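Local atomic coordinates of light Chain (Clostridium botulinum, PDB entry 6BVD), a protein that probably acts as a zinc metalloendopeptidase, the protease domain of a mosaic botulinum neurotoxin, expected to cleave a neuronal SNARE protein inside the poisoned cell. Residues V5-F10 / I108-I113; Q40-V45 / K95-I100. All coordinates share one frame; numbering follows the deposited sequence. Where two conformers were deposited one is given.

Contact 1: V5-F10 / I108-I113; sequences VVINSF and ILLEEI
Val-5 fits its two methyls against one turn of helix 104-115 at Leu-110 and Glu-111. Its CB is directed toward the helix and the branches divide the work: CG1, anti to the carbonyl carbon (chi1 -42°), lies against the backbone, 4.0 Å from Glu-111 N, and meets the first part of the Glu-111 side chain, with CG1 to Glu-111 CG also 4.0 Å. The other methyl, CG2, reaches Leu-110 CB at 4.2 Å, and the Val-5 and Leu-110 side chains cross at about a right angle. The Glu-111 chain is extended beyond CG, and CG is its atom at the valine. Two residues on, Ile-7 starts out alongside the helix, but its CG1 branch bends back (chi1 -58°, chi2 -56°) and brings CD1 to 4.2 Å from Leu-110 CD1. Leu-110 is thus touched at its root by Val-5 and at one terminal methyl by Ile-7. No hydrogen bond joins the two segments; the contact is small and apolar, made with ordinary van der Waals spacing. In the irregular N-terminal chain, Val-5 O accepts a hydrogen bond from Asn-101 ND2. Around this seam, Ile-7 also rests on Phe-97 of helix 83-100, while Leu-110 packs on Ile-100 at the end of that helix and on Leu-230 of helix 222-237, which carries the zinc-binding His-228 and His-232.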
loop_
_atom_site.group_PDB
_atom_site.type_symbol
_atom_site.label_atom_id
_atom_site.label_comp_id
_atom_site.label_asym_id
_atom_site.label_seq_id
_atom_site.Cartn_x
_atom_site.Cartn_y
_atom_site.Cartn_z
ATOM N N VAL A 5 7.914 1.691 12.393
ATOM C CA VAL A 5 7.832 0.271 12.681
ATOM C C VAL A 5 7.553 -0.545 11.414
ATOM O O VAL A 5 7.135 -0.025 10.369
ATOM C CB VAL A 5 6.760 -0.015 13.742
ATOM C CG1 VAL A 5 6.844 1.022 14.834
ATOM C CG2 VAL A 5 5.368 -0.027 13.134
ATOM N N VAL A 6 7.802 -1.839 11.534
ATOM C CA VAL A 6 7.506 -2.811 10.506
ATOM C C VAL A 6 6.136 -3.466 10.732
ATOM O O VAL A 6 5.840 -3.966 11.829
ATOM C CB VAL A 6 8.606 -3.901 10.490
ATOM C CG1 VAL A 6 8.233 -5.039 9.553
ATOM C CG2 VAL A 6 9.961 -3.272 10.135
ATOM N N ILE A 7 5.283 -3.441 9.709
ATOM C CA ILE A 7 3.995 -4.118 9.777
ATOM C C ILE A 7 4.134 -5.504 9.146
ATOM O O ILE A 7 4.542 -5.611 7.995
ATOM C CB ILE A 7 2.892 -3.285 9.066
ATOM C CG1 ILE A 7 2.774 -1.880 9.701
ATOM C CG2 ILE A 7 1.588 -4.021 9.108
ATOM C CD1 ILE A 7 2.504 -1.896 11.233
ATOM N N ASN A 8 3.852 -6.574 9.906
ATOM C CA ASN A 8 3.947 -7.937 9.355
ATOM C C ASN A 8 2.684 -8.406 8.637
ATOM O O ASN A 8 1.607 -8.011 9.024
ATOM C CB ASN A 8 4.272 -8.914 10.503
ATOM C CG ASN A 8 5.528 -8.527 11.229
ATOM O OD1 ASN A 8 6.572 -8.370 10.614
ATOM N ND2 ASN A 8 5.438 -8.364 12.534
ATOM N N SER A 9 2.817 -9.290 7.645
ATOM C CA SER A 9 1.676 -9.965 6.998
ATOM C C SER A 9 1.666 -11.483 7.302
ATOM O O SER A 9 2.704 -12.077 7.598
ATOM C CB SER A 9 1.685 -9.740 5.476
ATOM O OG SER A 9 1.352 -8.390 5.168
ATOM N N PHE A 10 0.474 -12.072 7.273
ATOM C CA PHE A 10 0.232 -13.478 7.599
ATOM C C PHE A 10 -1.166 -13.837 7.102
ATOM O O PHE A 10 -2.033 -12.959 6.957
ATOM C CB PHE A 10 0.348 -13.749 9.127
ATOM C CG PHE A 10 0.164 -12.505 9.990
ATOM C CD1 PHE A 10 -1.053 -11.830 10.024
ATOM C CD2 PHE A 10 1.224 -12.003 10.735
ATOM C CE1 PHE A 10 -1.224 -10.681 10.794
ATOM C CE2 PHE A 10 1.070 -10.847 11.516
ATOM C CZ PHE A 10 -0.159 -10.188 11.558
ATOM N N ILE A 108 4.481 7.995 14.230
ATOM C CA ILE A 108 4.903 8.386 15.562
ATOM C C ILE A 108 3.982 7.688 16.597
ATOM O O ILE A 108 4.458 7.172 17.622
ATOM C CB ILE A 108 4.863 9.933 15.755
ATOM C CG1 ILE A 108 5.730 10.665 14.731
ATOM C CG2 ILE A 108 5.352 10.300 17.131
ATOM C CD1 ILE A 108 7.172 10.351 14.829
ATOM N N LEU A 109 2.671 7.661 16.334
ATOM C CA LEU A 109 1.740 6.910 17.216
ATOM C C LEU A 109 2.133 5.410 17.372
ATOM O O LEU A 109 2.210 4.879 18.491
ATOM C CB LEU A 109 0.321 6.988 16.674
ATOM C CG LEU A 109 -0.717 6.133 17.421
ATOM C CD1 LEU A 109 -0.816 6.548 18.888
ATOM C CD2 LEU A 109 -2.068 6.323 16.752
ATOM N N LEU A 110 2.401 4.745 16.253
ATOM C CA LEU A 110 2.760 3.323 16.324
ATOM C C LEU A 110 4.097 3.066 17.036
ATOM O O LEU A 110 4.217 2.037 17.761
ATOM C CB LEU A 110 2.777 2.707 14.938
ATOM C CG LEU A 110 1.410 2.611 14.246
ATOM C CD1 LEU A 110 1.524 1.830 12.897
ATOM C CD2 LEU A 110 0.370 1.974 15.154
ATOM N N GLU A 111 5.072 3.982 16.877
ATOM C CA GLU A 111 6.360 3.901 17.621
ATOM C C GLU A 111 6.142 4.006 19.144
ATOM O O GLU A 111 6.804 3.314 19.946
ATOM C CB GLU A 111 7.343 4.999 17.165
ATOM C CG GLU A 111 7.915 4.804 15.770
ATOM C CD GLU A 111 8.481 6.086 15.146
ATOM O OE1 GLU A 111 8.696 7.086 15.873
ATOM O OE2 GLU A 111 8.708 6.095 13.911
ATOM N N GLU A 112 5.206 4.860 19.564
ATOM C CA GLU A 112 4.848 4.923 20.973
ATOM C C GLU A 112 4.222 3.640 21.464
ATOM O O GLU A 112 4.553 3.172 22.543
ATOM C CB GLU A 112 3.865 6.092 21.249
ATOM C CG GLU A 112 4.525 7.440 21.171
ATOM C CD GLU A 112 5.358 7.725 22.384
ATOM O OE1 GLU A 112 5.139 7.083 23.415
ATOM O OE2 GLU A 112 6.242 8.579 22.321
ATOM N N ILE A 113 3.293 3.089 20.700
ATOM C CA ILE A 113 2.639 1.836 21.076
ATOM C C ILE A 113 3.673 0.685 21.228
ATOM O O ILE A 113 3.488 -0.249 22.022
ATOM C CB ILE A 113 1.566 1.462 20.057
ATOM C CG1 ILE A 113 0.403 2.483 20.114
ATOM C CG2 ILE A 113 1.004 0.112 20.373
ATOM C CD1 ILE A 113 -0.292 2.542 21.483
#

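Contact 2: Q40-V45 / K95-I100; sequences QIMDNV and KLFKRI
The chain turns a corner at Ile-41 and makes a type II beta turn from Met-42 to Val-45, closed by Val-45 N to Met-42 O, and faces helix 83-100 with Ile-41 and Phe-97 as the closest pair of CA atoms, 8.0 Å apart. Phe-97 provides the helix side of the contact. Ile-41 lies over one face of its ring: CG1, carried anti to the backbone N (chi1 -178°), sits 4.0 Å from the ring centroid and only 22° off the normal, a CH-pi contact displaced toward the CG and CD2 rim. The second branch of the isoleucine, CG2, reaches farther along the ring to Phe-97 CZ at 4.2 Å. Met-42 approaches obliquely, its SD 4.0 Å from Phe-97 CE1, in a Met-aromatic contact with the sulfur 71° off the ring normal. Val-45 CG1 adds a looser touch, 4.4 Å from Phe-97 CZ. Gln-40, ending the preceding strand, braces the turn: its OE1 accepts from Asn-44 N at 3.0 Å, in the carbonyl plane and on a lone pair. Leu-226 of helix 222-237 and Ile-157 of strand 155-158 also touch the phenylalanine. All four residues that meet here are buried and no hydrogen bond crosses, so between these two segments the attachment rests on dispersion and weak ring contacts.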
loop_
_atom_site.group_PDB
_atom_site.type_symbol
_atom_site.label_atom_id
_atom_site.label_comp_id
_atom_site.label_asym_id
_atom_site.label_seq_id
_atom_site.Cartn_x
_atom_site.Cartn_y
_atom_site.Cartn_z
ATOM N N GLN A 40 1.433 -11.419 15.314
ATOM C CA GLN A 40 2.127 -10.242 15.805
ATOM C C GLN A 40 2.201 -9.238 14.670
ATOM O O GLN A 40 3.098 -9.293 13.830
ATOM C CB GLN A 40 3.553 -10.537 16.319
ATOM C CG GLN A 40 4.040 -9.420 17.228
ATOM C CD GLN A 40 5.413 -9.623 17.809
ATOM O OE1 GLN A 40 5.877 -8.798 18.599
ATOM N NE2 GLN A 40 6.077 -10.728 17.444
ATOM N N ILE A 41 1.222 -8.349 14.639
ATOM C CA ILE A 41 1.108 -7.372 13.541
ATOM C C ILE A 41 2.262 -6.373 13.535
ATOM O O ILE A 41 2.676 -5.856 12.461
ATOM C CB ILE A 41 -0.327 -6.657 13.643
ATOM C CG1 ILE A 41 -0.505 -5.661 12.490
ATOM C CG2 ILE A 41 -0.509 -6.024 14.995
ATOM C CD1 ILE A 41 -0.889 -6.331 11.235
ATOM N N MET A 42 2.795 -6.057 14.714
ATOM C CA MET A 42 4.002 -5.224 14.829
ATOM C C MET A 42 4.616 -5.567 16.140
ATOM O O MET A 42 3.926 -6.178 16.985
ATOM C CB MET A 42 3.702 -3.693 14.748
ATOM C CG MET A 42 2.608 -3.210 15.741
ATOM S SD MET A 42 2.484 -1.375 15.852
ATOM C CE MET A 42 3.887 -1.042 16.890
ATOM N N ASP A 43 5.877 -5.185 16.373
ATOM C CA ASP A 43 6.530 -5.509 17.656
ATOM C C ASP A 43 5.651 -5.130 18.865
ATOM O O ASP A 43 5.244 -3.961 19.013
ATOM C CB ASP A 43 7.872 -4.800 17.795
ATOM C CG ASP A 43 8.981 -5.425 16.953
ATOM O OD1 ASP A 43 8.829 -6.546 16.428
ATOM O OD2 ASP A 43 10.031 -4.777 16.837
ATOM N N ASN A 44 5.398 -6.121 19.745
ATOM C CA ASN A 44 4.619 -5.993 20.972
ATOM C C ASN A 44 3.099 -5.868 20.770
ATOM O O ASN A 44 2.383 -5.569 21.703
ATOM C CB ASN A 44 5.120 -4.812 21.846
ATOM C CG ASN A 44 6.542 -5.029 22.371
ATOM O OD1 ASN A 44 6.938 -6.164 22.610
ATOM N ND2 ASN A 44 7.321 -3.947 22.510
ATOM N N VAL A 45 2.596 -6.109 19.581
ATOM C CA VAL A 45 1.142 -6.038 19.371
ATOM C C VAL A 45 0.674 -7.337 18.733
ATOM O O VAL A 45 1.132 -7.735 17.642
ATOM C CB VAL A 45 0.723 -4.824 18.458
ATOM C CG1 VAL A 45 -0.785 -4.733 18.359
ATOM C CG2 VAL A 45 1.263 -3.534 19.010
ATOM N N LYS A 95 -4.234 -4.054 6.625
ATOM C CA LYS A 95 -4.420 -2.855 5.772
ATOM C C LYS A 95 -4.534 -1.580 6.623
ATOM O O LYS A 95 -3.971 -0.510 6.283
ATOM C CB LYS A 95 -5.652 -3.038 4.880
ATOM C CG LYS A 95 -5.711 -2.014 3.716
ATOM C CD LYS A 95 -6.795 -2.367 2.715
ATOM C CE LYS A 95 -6.775 -1.339 1.563
ATOM N NZ LYS A 95 -7.486 -1.946 0.437
ATOM N N LEU A 96 -5.236 -1.684 7.752
ATOM C CA LEU A 96 -5.414 -0.512 8.608
ATOM C C LEU A 96 -4.122 -0.087 9.310
ATOM O O LEU A 96 -3.828 1.107 9.407
ATOM C CB LEU A 96 -6.525 -0.752 9.641
ATOM C CG LEU A 96 -7.910 -1.046 9.070
ATOM C CD1 LEU A 96 -8.951 -1.199 10.174
ATOM C CD2 LEU A 96 -8.406 0.062 8.085
ATOM N N PHE A 97 -3.305 -1.058 9.729
ATOM C CA PHE A 97 -2.025 -0.712 10.308
ATOM C C PHE A 97 -1.095 -0.100 9.238
ATOM O O PHE A 97 -0.377 0.854 9.550
ATOM C CB PHE A 97 -1.364 -1.927 10.984
ATOM C CG PHE A 97 -1.771 -2.099 12.438
ATOM C CD1 PHE A 97 -0.994 -1.579 13.453
ATOM C CD2 PHE A 97 -2.949 -2.749 12.768
ATOM C CE1 PHE A 97 -1.374 -1.728 14.800
ATOM C CE2 PHE A 97 -3.348 -2.933 14.100
ATOM C CZ PHE A 97 -2.568 -2.410 15.132
ATOM N N LYS A 98 -1.120 -0.624 8.009
ATOM C CA LYS A 98 -0.334 -0.020 6.924
ATOM C C LYS A 98 -0.826 1.397 6.606
ATOM O O LYS A 98 -0.029 2.243 6.213
ATOM C CB LYS A 98 -0.349 -0.880 5.649
ATOM C CG LYS A 98 0.551 -2.131 5.765
ATOM C CD LYS A 98 0.870 -2.828 4.443
ATOM C CE LYS A 98 -0.196 -3.845 4.030
ATOM N NZ LYS A 98 0.147 -4.713 2.861
ATOM N N ARG A 99 -2.129 1.629 6.725
ATOM C CA ARG A 99 -2.660 2.991 6.490
ATOM C C ARG A 99 -2.109 3.935 7.580
ATOM O O ARG A 99 -1.561 4.993 7.295
ATOM C CB ARG A 99 -4.200 2.950 6.468
ATOM C CG ARG A 99 -4.911 4.352 6.463
ATOM C CD ARG A 99 -6.114 4.320 5.549
ATOM N NE ARG A 99 -6.866 5.586 5.547
ATOM C CZ ARG A 99 -6.437 6.731 5.020
ATOM N NH1 ARG A 99 -5.233 6.828 4.450
ATOM N NH2 ARG A 99 -7.222 7.811 5.077
ATOM N N ILE A 100 -2.201 3.506 8.842
ATOM C CA ILE A 100 -1.703 4.305 9.944
ATOM C C ILE A 100 -0.210 4.592 9.773
ATOM O O ILE A 100 0.276 5.714 10.022
ATOM C CB ILE A 100 -1.959 3.607 11.304
ATOM C CG1 ILE A 100 -3.472 3.480 11.575
ATOM C CG2 ILE A 100 -1.305 4.405 12.373
ATOM C CD1 ILE A 100 -3.849 2.561 12.769
#

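How the contacts relate
The two contacts lie side by side, centres about 5 Å apart, and form one continuous patch of packing. Along the chain the order is 5-10, 40-45, 95-100, 108-113, so contact 2 falls between the two halves of contact 1. Their helices, 83-100 and 104-115, are consecutive, and segment 40-45 joins neighbouring strands 36-40 and 45-48 of the mixed sheet. The N-terminal chain and the turn probably hydrogen-bond directly, Asn-8 N to Ile-41 O at 2.9 Å and Asn-8 ND2 to Gln-40 O at 2.8 Å. The N-terminal chain and the sheet turn are therefore packed together against both helices, with helix 222-237, which supplies two of the zinc ligands, bordering the same core.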